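Superoxide reductase (Giardia intestinalis, PDB 4D7P) probably reduces superoxide at a mononuclear iron centre, as a defence against oxidative stress. Local coordinates at residues M23-G27 against N28-I32. Numbering follows the deposited sequence.
Sequences MKLSG and NHVDI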
loop_
_atom_site.group_PDB
_atom_site.type_symbol
_atom_site.label_atom_id
_atom_site.label_comp_id
_atom_site.label_asym_id
_atom_site.label_seq_id
_atom_site.Cartn_x
_atom_site.Cartn_y
_atom_site.Cartn_z
ATOM N N MET A 23 -18.578 -3.791 -9.187
ATOM C CA MET A 23 -17.963 -5.113 -9.084
ATOM C C MET A 23 -18.541 -6.080 -10.113
ATOM O O MET A 23 -19.760 -6.218 -10.220
ATOM C CB MET A 23 -18.167 -5.693 -7.684
ATOM C CG MET A 23 -17.096 -5.328 -6.663
ATOM S SD MET A 23 -17.471 -6.063 -5.057
ATOM C CE MET A 23 -18.863 -5.042 -4.622
ATOM N N LYS A 24 -17.674 -6.744 -10.872
ATOM C CA LYS A 24 -18.104 -7.851 -11.730
ATOM C C LYS A 24 -17.413 -9.143 -11.286
ATOM O O LYS A 24 -16.190 -9.184 -11.170
ATOM C CB LYS A 24 -17.812 -7.556 -13.206
ATOM C CG LYS A 24 -18.511 -6.290 -13.731
ATOM C CD LYS A 24 -19.315 -6.569 -14.993
ATOM C CE LYS A 24 -20.277 -5.439 -15.314
ATOM N NZ LYS A 24 -21.695 -5.896 -15.306
ATOM N N LEU A 25 -18.202 -10.193 -11.051
ATOM C CA LEU A 25 -17.697 -11.454 -10.502
ATOM C C LEU A 25 -17.721 -12.591 -11.525
ATOM O O LEU A 25 -18.769 -12.904 -12.092
ATOM C CB LEU A 25 -18.520 -11.843 -9.276
ATOM C CG LEU A 25 -18.166 -13.106 -8.497
ATOM C CD1 LEU A 25 -16.812 -12.938 -7.820
ATOM C CD2 LEU A 25 -19.265 -13.384 -7.468
ATOM N N SER A 26 -16.557 -13.199 -11.753
ATOM C CA SER A 26 -16.398 -14.342 -12.657
ATOM C C SER A 26 -15.716 -15.471 -11.905
ATOM O O SER A 26 -14.497 -15.477 -11.810
ATOM C CB SER A 26 -15.552 -13.987 -13.885
ATOM O OG SER A 26 -15.766 -12.655 -14.318
ATOM N N GLY A 27 -16.478 -16.425 -11.380
ATOM C CA GLY A 27 -15.898 -17.412 -10.486
ATOM C C GLY A 27 -15.432 -16.707 -9.218
ATOM O O GLY A 27 -16.239 -16.134 -8.488
ATOM N N ASN A 28 -14.129 -16.705 -8.961
ATOM C CA ASN A 28 -13.634 -16.020 -7.772
ATOM C C ASN A 28 -12.872 -14.759 -8.165
ATOM O O ASN A 28 -12.284 -14.078 -7.321
ATOM C CB ASN A 28 -12.754 -16.948 -6.922
ATOM C CG ASN A 28 -11.470 -17.328 -7.612
ATOM O OD1 ASN A 28 -11.407 -17.382 -8.841
ATOM N ND2 ASN A 28 -10.423 -17.590 -6.824
ATOM N N HIS A 29 -12.915 -14.450 -9.458
ATOM C CA HIS A 29 -12.285 -13.259 -10.000
ATOM C C HIS A 29 -13.207 -12.052 -9.912
ATOM O O HIS A 29 -14.377 -12.131 -10.300
ATOM C CB HIS A 29 -11.899 -13.477 -11.452
ATOM C CG HIS A 29 -11.076 -12.372 -12.006
ATOM N ND1 HIS A 29 -9.704 -12.339 -11.886
ATOM C CD2 HIS A 29 -11.430 -11.228 -12.637
ATOM C CE1 HIS A 29 -9.246 -11.233 -12.442
ATOM N NE2 HIS A 29 -10.272 -10.544 -12.909
ATOM N N VAL A 30 -12.673 -10.929 -9.448
ATOM C CA VAL A 30 -13.471 -9.725 -9.251
ATOM C C VAL A 30 -12.850 -8.555 -10.011
ATOM O O VAL A 30 -11.721 -8.182 -9.734
ATOM C CB VAL A 30 -13.578 -9.350 -7.758
ATOM C CG1 VAL A 30 -14.403 -8.086 -7.591
ATOM C CG2 VAL A 30 -14.170 -10.501 -6.953
ATOM N N ASP A 31 -13.569 -8.001 -10.986
ATOM C CA ASP A 31 -13.101 -6.809 -11.709
ATOM C C ASP A 31 -13.814 -5.578 -11.198
ATOM O O ASP A 31 -15.034 -5.583 -11.084
ATOM C CB ASP A 31 -13.336 -6.936 -13.221
ATOM C CG ASP A 31 -12.437 -7.963 -13.863
ATOM O OD1 ASP A 31 -11.216 -7.714 -13.965
ATOM O OD2 ASP A 31 -12.950 -9.022 -14.269
ATOM N N ILE A 32 -13.056 -4.523 -10.915
ATOM C CA ILE A 32 -13.615 -3.301 -10.353
ATOM C C ILE A 32 -13.285 -2.062 -11.183
ATOM O O ILE A 32 -12.161 -1.915 -11.664
ATOM C CB ILE A 32 -13.101 -3.065 -8.917
ATOM C CG1 ILE A 32 -13.459 -4.251 -8.018
ATOM C CG2 ILE A 32 -13.632 -1.742 -8.380
ATOM C CD1 ILE A 32 -12.917 -4.139 -6.630
HETATM O O HOH W 1 -14.821 -10.517 -13.218
#
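M23 lies alongside I32 and slants across V30, touching both through CG, on one face of a beta hairpin with a two-residue loop, a compact example of how such a hairpin divides its side chains between core and solvent. Strands 23-26 and 29-32 run antiparallel at 157°, joined by a type II' turn from S26 to H29, in which G27 takes the positive phi usual for glycine at that corner. K24 and D31 exchange two backbone hydrogen bonds of 2.9 Å between K24 N and D31 O and between D31 N and K24 O. S26 and H29 form the pair that closes the turn; S26 N donates almost straight to H29 O at 2.8 Å, whereas H29 N approaches S26 O from above the carbonyl plane.

The M23 side chain begins beside the strand: its CB points to the face shared with L25, V30 and I32, and CG lies 4.0 Å from both V30 CG1 and I32 CG1. With chi2 extended at 179°, SD continues away from the hairpin, and a bend at chi3 sets the course of CE. Further along this face, L25 CD1 packs 3.7 Å from V30 CG2.

On the other face, a water hydrogen-bonds K24 O, S26 OG and D31 OD2, the last at 2.6 Å, tying both strands together. H29 NE2 adds a weak bond to D31 OD1, so both carboxylate oxygens have a partner, one of them through a weak bond.

Strand 29-34 lies between 21-26 and 79-83 in a three-stranded sheet, with N28 ND2 bonded to V84 O and to E77 of a second subunit. The apolar face packs against the four-stranded sheet as one layer of the beta sandwich: M23 meets L53, L93 and M109, while I32 meets I51 and A95.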